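Local coordinates for protein Succinylglutamatedesuccinylase/aspartoacylase (Rhodobacter sphaeroides 2.4.1, PDB 3CDX) that probably hydrolyses amide or ester bonds as a metal-dependent member of the succinylglutamate desuccinylase/aspartoacylase family, with a calcium ion bound in this crystal, at residues L76-V89 against I233-G245. Residues are numbered along the deposited sequence; the frame is centred on the assembly and turned at random.
Sequences LARRLRPEEVQGRV and ILNVLKHMGVIEG
The carbonyl oxygen of Val242 is gripped from the segment 76-89 by two neighbouring groups. Gln86 N donates a hydrogen bond of 2.7 Å to Val242 O, fairly straight at 160° and lying in the carbonyl plane on a lone pair, while Val85 CA brings a CA-H...O contact to the same oxygen at 3.3 Å. Val242 CA returns a similar contact to Gln86 O, which brings the two loops together backbone to backbone. Close by, one water bridges the two segments: it donates to Glu84 O (2.6 Å) and to Glu244 OE2, and accepts from Glu244 N.

Next to these polar links the contact turns apolar. A chi1 of 175° carries Val242 CG1 to the side of the carbonyl carbon, where it lies beside Val85 CG1, the two side chains pointing the same way, and 3.8 Å from Val89 CG2. Leu237 CD2 meets Val89 CG2 tip to tip, and its other methyl, CD1, touches Leu76 CD2. Leu76 also reaches end-on to Ile233, CD2 to CD1 at 3.7 Å, while its CD1 meets Leu234 CD2. Leu58 and Val56 of strand 55-60 pack against the same group of side chains.

The contact ties the C-terminal turns of helices 68-79 and 223-239 to the start of strand 87-92: after the Schellman motif at Gly241 the chain turns, and Val242 offers its carbonyl to Gln86 N. Methyl packing thus joins the two helices and the strand, whereas the directional backbone bond and the bridging water probably set how the two loops meet.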
ATOM      1  N   LEU A  76      -3.912  -4.722  36.967  1.00 27.70           N
ATOM      2  CA  LEU A  76      -3.803  -4.000  38.242  1.00 27.81           C
ATOM      3  C   LEU A  76      -4.846  -2.908  38.284  1.00 28.33           C
ATOM      4  O   LEU A  76      -5.492  -2.679  39.328  1.00 27.63           O
ATOM      5  CB  LEU A  76      -2.387  -3.441  38.488  1.00 28.27           C
ATOM      6  CG  LEU A  76      -2.141  -2.702  39.819  1.00 28.58           C
ATOM      7  CD1 LEU A  76      -2.464  -3.580  41.062  1.00 29.43           C
ATOM      8  CD2 LEU A  76      -0.718  -2.108  39.886  1.00 28.93           C
ATOM      9  N   ALA A  77      -5.066  -2.281  37.118  1.00 28.41           N
ATOM     10  CA  ALA A  77      -6.013  -1.180  37.020  1.00 29.14           C
ATOM     11  C   ALA A  77      -7.426  -1.629  37.341  1.00 30.24           C
ATOM     12  O   ALA A  77      -8.221  -0.859  37.893  1.00 31.03           O
ATOM     13  CB  ALA A  77      -5.938  -0.496  35.605  1.00 28.43           C
ATOM     14  N   ARG A  78      -7.757  -2.861  36.970  1.00 31.26           N
ATOM     15  CA  ARG A  78      -9.093  -3.389  37.207  1.00 33.53           C
ATOM     16  C   ARG A  78      -9.337  -3.753  38.691  1.00 34.51           C
ATOM     17  O   ARG A  78     -10.466  -3.650  39.172  1.00 33.82           O
ATOM     18  CB  ARG A  78      -9.363  -4.610  36.296  1.00 33.19           C
ATOM     19  CG  ARG A  78     -10.797  -5.140  36.347  1.00 34.19           C
ATOM     20  CD  ARG A  78     -11.063  -6.260  35.315  1.00 34.95           C
ATOM     21  NE  ARG A  78     -10.104  -7.356  35.417  1.00 39.02           N
ATOM     22  CZ  ARG A  78     -10.225  -8.369  36.272  1.00 41.75           C
ATOM     23  NH1 ARG A  78     -11.255  -8.417  37.104  1.00 41.57           N
ATOM     24  NH2 ARG A  78      -9.301  -9.320  36.319  1.00 42.73           N
ATOM     25  N   ARG A  79      -8.273  -4.193  39.370  1.00 36.49           N
ATOM     26  CA  ARG A  79      -8.338  -4.784  40.719  1.00 38.80           C
ATOM     27  C   ARG A  79      -8.069  -3.795  41.863  1.00 38.59           C
ATOM     28  O   ARG A  79      -8.736  -3.857  42.898  1.00 39.01           O
ATOM     29  CB  ARG A  79      -7.341  -5.931  40.847  1.00 38.29           C
ATOM     30  CG  ARG A  79      -7.721  -7.227  40.118  1.00 41.76           C
ATOM     31  CD  ARG A  79      -6.568  -8.262  40.247  1.00 42.60           C
ATOM     32  NE  ARG A  79      -6.614  -9.311  39.216  1.00 53.54           N
ATOM     33  CZ  ARG A  79      -5.993 -10.498  39.292  1.00 56.49           C
ATOM     34  NH1 ARG A  79      -5.264 -10.831  40.366  1.00 58.06           N
ATOM     35  NH2 ARG A  79      -6.116 -11.369  38.299  1.00 56.44           N
ATOM     36  N   LEU A  80      -7.092  -2.902  41.679  1.00 38.18           N
ATOM     37  CA  LEU A  80      -6.636  -1.969  42.724  1.00 37.86           C
ATOM     38  C   LEU A  80      -7.727  -1.042  43.285  1.00 37.63           C
ATOM     39  O   LEU A  80      -8.448  -0.406  42.532  1.00 38.74           O
ATOM     40  CB  LEU A  80      -5.455  -1.132  42.196  1.00 37.62           C
ATOM     41  CG  LEU A  80      -4.714  -0.174  43.145  1.00 37.63           C
ATOM     42  CD1 LEU A  80      -3.965  -0.904  44.272  1.00 34.59           C
ATOM     43  CD2 LEU A  80      -3.781   0.755  42.376  1.00 37.09           C
ATOM     44  N   ARG A  81      -7.823  -0.937  44.608  1.00 37.77           N
ATOM     45  CA  ARG A  81      -8.894  -0.142  45.270  1.00 37.50           C
ATOM     46  C   ARG A  81      -8.349   1.044  46.061  1.00 37.05           C
ATOM     47  O   ARG A  81      -7.263   0.959  46.626  1.00 35.92           O
ATOM     48  CB  ARG A  81      -9.724  -1.015  46.214  1.00 38.12           C
ATOM     49  CG  ARG A  81     -10.556  -2.101  45.546  1.00 39.72           C
ATOM     50  CD  ARG A  81     -10.899  -3.203  46.546  1.00 43.21           C
ATOM     51  NE  ARG A  81      -9.746  -4.045  46.936  1.00 47.79           N
ATOM     52  CZ  ARG A  81      -9.468  -4.423  48.201  1.00 49.31           C
ATOM     53  NH1 ARG A  81     -10.229  -4.001  49.214  1.00 47.23           N
ATOM     54  NH2 ARG A  81      -8.408  -5.192  48.465  1.00 46.36           N
ATOM     55  N   PRO A  82      -9.106   2.153  46.111  1.00 37.59           N
ATOM     56  CA  PRO A  82      -8.620   3.361  46.809  1.00 38.32           C
ATOM     57  C   PRO A  82      -8.170   3.122  48.252  1.00 39.37           C
ATOM     58  O   PRO A  82      -7.173   3.688  48.703  1.00 38.58           O
ATOM     59  CB  PRO A  82      -9.805   4.343  46.720  1.00 37.93           C
ATOM     60  CG  PRO A  82     -10.670   3.832  45.639  1.00 37.48           C
ATOM     61  CD  PRO A  82     -10.436   2.354  45.497  1.00 36.77           C
ATOM     62  N   GLU A  83      -8.863   2.223  48.940  1.00 41.42           N
ATOM     63  CA  GLU A  83      -8.566   1.915  50.321  1.00 43.16           C
ATOM     64  C   GLU A  83      -7.241   1.178  50.556  1.00 43.30           C
ATOM     65  O   GLU A  83      -6.754   1.167  51.689  1.00 43.74           O
ATOM     66  CB  GLU A  83      -9.734   1.141  50.938  1.00 43.82           C
ATOM     67  CG  GLU A  83      -9.733  -0.322  50.563  1.00 46.71           C
ATOM     68  CD  GLU A  83     -11.098  -0.943  50.695  1.00 51.26           C
ATOM     69  OE1 GLU A  83     -12.048  -0.441  50.050  1.00 52.91           O
ATOM     70  OE2 GLU A  83     -11.219  -1.943  51.441  1.00 53.58           O
ATOM     71  N   GLU A  84      -6.649   0.557  49.532  1.00 42.62           N
ATOM     72  CA  GLU A  84      -5.318  -0.063  49.733  1.00 42.31           C
ATOM     73  C   GLU A  84      -4.179   0.934  49.511  1.00 40.38           C
ATOM     74  O   GLU A  84      -2.997   0.590  49.682  1.00 40.46           O
ATOM     75  CB  GLU A  84      -5.072  -1.255  48.793  1.00 43.31           C
ATOM     76  CG  GLU A  84      -6.242  -2.180  48.493  1.00 44.86           C
ATOM     77  CD  GLU A  84      -5.956  -3.057  47.282  1.00 44.96           C
ATOM     78  OE1 GLU A  84      -5.012  -3.876  47.358  1.00 48.39           O
ATOM     79  OE2 GLU A  84      -6.667  -2.928  46.252  1.00 47.87           O
ATOM     80  N   VAL A  85      -4.532   2.154  49.120  1.00 38.16           N
ATOM     81  CA  VAL A  85      -3.573   3.129  48.587  1.00 36.21           C
ATOM     82  C   VAL A  85      -3.270   4.300  49.523  1.00 35.83           C
ATOM     83  O   VAL A  85      -4.182   4.887  50.113  1.00 35.78           O
ATOM     84  CB  VAL A  85      -4.049   3.608  47.188  1.00 35.88           C
ATOM     85  CG1 VAL A  85      -3.416   4.920  46.751  1.00 34.11           C
ATOM     86  CG2 VAL A  85      -3.785   2.511  46.173  1.00 35.38           C
ATOM     87  N   GLN A  86      -1.977   4.599  49.671  1.00 35.02           N
ATOM     88  CA  GLN A  86      -1.509   5.807  50.350  1.00 34.40           C
ATOM     89  C   GLN A  86      -0.640   6.646  49.430  1.00 33.66           C
ATOM     90  O   GLN A  86       0.588   6.492  49.359  1.00 33.06           O
ATOM     91  CB  GLN A  86      -0.818   5.489  51.691  1.00 34.63           C
ATOM     92  CG  GLN A  86      -1.782   5.001  52.779  1.00 35.11           C
ATOM     93  CD  GLN A  86      -2.704   6.091  53.312  1.00 37.69           C
ATOM     94  OE1 GLN A  86      -2.292   7.247  53.487  1.00 40.00           O
ATOM     95  NE2 GLN A  86      -3.961   5.730  53.572  1.00 36.48           N
ATOM     96  N   GLY A  87      -1.316   7.525  48.694  1.00 32.81           N
ATOM     97  CA  GLY A  87      -0.688   8.278  47.638  1.00 31.82           C
ATOM     98  C   GLY A  87      -1.549   8.229  46.385  1.00 31.26           C
ATOM     99  O   GLY A  87      -2.766   8.416  46.445  1.00 31.42           O
ATOM    100  N   ARG A  88      -0.911   7.952  45.245  1.00 30.37           N
ATOM    101  CA  ARG A  88      -1.609   8.018  43.953  1.00 28.57           C
ATOM    102  C   ARG A  88      -0.946   7.109  42.934  1.00 28.10           C
ATOM    103  O   ARG A  88       0.283   7.124  42.785  1.00 27.64           O
ATOM    104  CB  ARG A  88      -1.686   9.457  43.430  1.00 28.21           C
ATOM    105  CG  ARG A  88      -2.582   9.614  42.177  1.00 28.69           C
ATOM    106  CD  ARG A  88      -2.841  11.076  41.791  1.00 27.25           C
ATOM    107  NE  ARG A  88      -1.596  11.837  41.799  1.00 27.35           N
ATOM    108  CZ  ARG A  88      -1.503  13.142  41.573  1.00 28.27           C
ATOM    109  NH1 ARG A  88      -0.315  13.724  41.630  1.00 31.50           N
ATOM    110  NH2 ARG A  88      -2.582  13.867  41.298  1.00 28.04           N
ATOM    111  N   VAL A  89      -1.789   6.312  42.264  1.00 27.41           N
ATOM    112  CA  VAL A  89      -1.390   5.403  41.174  1.00 26.49           C
ATOM    113  C   VAL A  89      -2.136   5.810  39.882  1.00 26.06           C
ATOM    114  O   VAL A  89      -3.366   5.849  39.852  1.00 24.97           O
ATOM    115  CB  VAL A  89      -1.686   3.930  41.508  1.00 26.91           C
ATOM    116  CG1 VAL A  89      -1.111   2.991  40.422  1.00 25.75           C
ATOM    117  CG2 VAL A  89      -1.098   3.559  42.913  1.00 25.40           C
ATOM    118  N   ILE A 233       5.384  -4.519  39.547  1.00 26.83           N
ATOM    119  CA  ILE A 233       4.653  -3.286  39.752  1.00 27.95           C
ATOM    120  C   ILE A 233       4.043  -3.184  41.147  1.00 29.09           C
ATOM    121  O   ILE A 233       4.025  -2.095  41.718  1.00 28.74           O
ATOM    122  CB  ILE A 233       3.645  -2.943  38.599  1.00 28.09           C
ATOM    123  CG1 ILE A 233       2.511  -3.968  38.460  1.00 27.59           C
ATOM    124  CG2 ILE A 233       4.426  -2.786  37.256  1.00 27.33           C
ATOM    125  CD1 ILE A 233       1.477  -3.614  37.334  1.00 26.56           C
ATOM    126  N   LEU A 234       3.561  -4.310  41.682  1.00 30.05           N
ATOM    127  CA  LEU A 234       3.139  -4.390  43.095  1.00 31.35           C
ATOM    128  C   LEU A 234       4.306  -4.079  44.025  1.00 30.79           C
ATOM    129  O   LEU A 234       4.162  -3.267  44.920  1.00 30.92           O
ATOM    130  CB  LEU A 234       2.617  -5.787  43.446  1.00 32.02           C
ATOM    131  CG  LEU A 234       1.236  -6.187  42.956  1.00 34.49           C
ATOM    132  CD1 LEU A 234       1.013  -7.669  43.287  1.00 39.17           C
ATOM    133  CD2 LEU A 234       0.143  -5.310  43.558  1.00 37.66           C
ATOM    134  N   ASN A 235       5.444  -4.744  43.799  1.00 30.15           N
ATOM    135  CA  ASN A 235       6.689  -4.480  44.522  1.00 29.50           C
ATOM    136  C   ASN A 235       7.093  -3.011  44.482  1.00 29.58           C
ATOM    137  O   ASN A 235       7.532  -2.450  45.492  1.00 30.27           O
ATOM    138  CB  ASN A 235       7.849  -5.282  43.937  1.00 29.35           C
ATOM    139  CG  ASN A 235       7.848  -6.745  44.343  1.00 27.84           C
ATOM    140  OD1 ASN A 235       7.019  -7.195  45.129  1.00 29.37           O
ATOM    141  ND2 ASN A 235       8.781  -7.500  43.776  1.00 25.23           N
ATOM    142  N   VAL A 236       6.958  -2.374  43.319  1.00 29.63           N
ATOM    143  CA  VAL A 236       7.339  -0.994  43.212  1.00 28.61           C
ATOM    144  C   VAL A 236       6.412  -0.166  44.121  1.00 29.55           C
ATOM    145  O   VAL A 236       6.870   0.747  44.813  1.00 28.74           O
ATOM    146  CB  VAL A 236       7.329  -0.470  41.779  1.00 28.25           C
ATOM    147  CG1 VAL A 236       7.165   1.016  41.813  1.00 27.66           C
ATOM    148  CG2 VAL A 236       8.684  -0.825  41.056  1.00 27.64           C
ATOM    149  N   LEU A 237       5.123  -0.501  44.126  1.00 29.57           N
ATOM    150  CA  LEU A 237       4.156   0.225  44.962  1.00 29.99           C
ATOM    151  C   LEU A 237       4.445   0.060  46.464  1.00 30.34           C
ATOM    152  O   LEU A 237       4.252   0.998  47.256  1.00 30.93           O
ATOM    153  CB  LEU A 237       2.744  -0.269  44.676  1.00 29.09           C
ATOM    154  CG  LEU A 237       2.124   0.050  43.309  1.00 30.87           C
ATOM    155  CD1 LEU A 237       0.626  -0.379  43.286  1.00 29.05           C
ATOM    156  CD2 LEU A 237       2.286   1.526  42.922  1.00 26.90           C
ATOM    157  N   LYS A 238       4.839  -1.155  46.835  1.00 30.07           N
ATOM    158  CA  LYS A 238       5.241  -1.493  48.195  1.00 31.20           C
ATOM    159  C   LYS A 238       6.507  -0.725  48.590  1.00 31.36           C
ATOM    160  O   LYS A 238       6.535  -0.103  49.653  1.00 31.64           O
ATOM    161  CB  LYS A 238       5.416  -3.018  48.356  1.00 30.79           C
ATOM    162  CG  LYS A 238       4.094  -3.764  48.183  1.00 29.73           C
ATOM    163  CD  LYS A 238       4.315  -5.247  48.220  1.00 30.94           C
ATOM    164  CE  LYS A 238       2.998  -5.995  48.249  1.00 32.12           C
ATOM    165  NZ  LYS A 238       3.274  -7.455  47.900  1.00 33.30           N
ATOM    166  N   HIS A 239       7.512  -0.737  47.708  1.00 31.52           N
ATOM    167  CA  HIS A 239       8.737   0.021  47.872  1.00 31.59           C
ATOM    168  C   HIS A 239       8.445   1.487  48.126  1.00 32.78           C
ATOM    169  O   HIS A 239       9.088   2.137  48.938  1.00 32.70           O
ATOM    170  CB  HIS A 239       9.601  -0.101  46.628  1.00 31.78           C
ATOM    171  CG  HIS A 239      10.833   0.755  46.646  1.00 30.83           C
ATOM    172  ND1 HIS A 239      11.915   0.487  47.457  1.00 31.68           N
ATOM    173  CD2 HIS A 239      11.169   1.852  45.926  1.00 32.57           C
ATOM    174  CE1 HIS A 239      12.862   1.390  47.249  1.00 29.87           C
ATOM    175  NE2 HIS A 239      12.440   2.224  46.317  1.00 34.08           N
ATOM    176  N   MET A 240       7.465   2.028  47.437  1.00 32.37           N
ATOM    177  CA  MET A 240       7.272   3.453  47.552  1.00 33.24           C
ATOM    178  C   MET A 240       6.374   3.807  48.731  1.00 33.04           C
ATOM    179  O   MET A 240       6.174   4.996  49.013  1.00 32.89           O
ATOM    180  CB  MET A 240       6.732   4.032  46.235  1.00 32.10           C
ATOM    181  CG  MET A 240       7.771   3.987  45.120  1.00 32.60           C
ATOM    182  SD  MET A 240       9.182   5.105  45.228  1.00 27.28           S
ATOM    183  CE  MET A 240       8.279   6.652  45.084  1.00 29.75           C
ATOM    184  N   GLY A 241       5.841   2.768  49.388  1.00 33.39           N
ATOM    185  CA  GLY A 241       4.943   2.903  50.538  1.00 32.99           C
ATOM    186  C   GLY A 241       3.525   3.298  50.189  1.00 32.78           C
ATOM    187  O   GLY A 241       2.802   3.864  51.019  1.00 32.80           O
ATOM    188  N   VAL A 242       3.108   2.988  48.959  1.00 32.69           N
ATOM    189  CA  VAL A 242       1.773   3.348  48.455  1.00 31.38           C
ATOM    190  C   VAL A 242       0.754   2.254  48.813  1.00 32.37           C
ATOM    191  O   VAL A 242      -0.406   2.529  49.044  1.00 32.07           O
ATOM    192  CB  VAL A 242       1.822   3.661  46.913  1.00 31.09           C
ATOM    193  CG1 VAL A 242       0.443   3.910  46.326  1.00 28.39           C
ATOM    194  CG2 VAL A 242       2.726   4.838  46.662  1.00 28.22           C
ATOM    195  N   ILE A 243       1.207   1.006  48.860  1.00 33.24           N
ATOM    196  CA  ILE A 243       0.386  -0.072  49.360  1.00 35.09           C
ATOM    197  C   ILE A 243       1.184  -0.849  50.400  1.00 35.92           C
ATOM    198  O   ILE A 243       2.409  -0.751  50.458  1.00 34.69           O
ATOM    199  CB  ILE A 243      -0.112  -1.034  48.227  1.00 35.14           C
ATOM    200  CG1 ILE A 243       1.014  -1.963  47.777  1.00 35.04           C
ATOM    201  CG2 ILE A 243      -0.689  -0.222  47.040  1.00 34.74           C
ATOM    202  CD1 ILE A 243       0.644  -2.918  46.667  1.00 36.28           C
ATOM    203  N   GLU A 244       0.475  -1.647  51.194  1.00 38.12           N
ATOM    204  CA  GLU A 244       1.062  -2.364  52.331  1.00 40.53           C
ATOM    205  C   GLU A 244       1.947  -3.539  51.870  1.00 39.63           C
ATOM    206  O   GLU A 244       1.629  -4.256  50.900  1.00 39.27           O
ATOM    207  CB  GLU A 244      -0.049  -2.844  53.283  1.00 40.29           C
ATOM    208  CG  GLU A 244      -0.979  -1.708  53.810  1.00 44.20           C
ATOM    209  CD  GLU A 244      -2.401  -2.198  54.246  1.00 45.53           C
ATOM    210  OE1 GLU A 244      -2.485  -2.919  55.281  1.00 50.26           O
ATOM    211  OE2 GLU A 244      -3.426  -1.846  53.554  1.00 49.93           O
ATOM    212  N   GLY A 245       3.071  -3.709  52.562  1.00 38.89           N
ATOM    213  CA  GLY A 245       3.866  -4.904  52.427  1.00 37.71           C
ATOM    214  C   GLY A 245       5.264  -4.571  52.025  1.00 37.56           C
ATOM    215  O   GLY A 245       5.628  -3.400  51.950  1.00 37.49           O
TER
HETATM  216  O   HOH W   1      -2.253  -1.643  50.859  1.00 44.20           O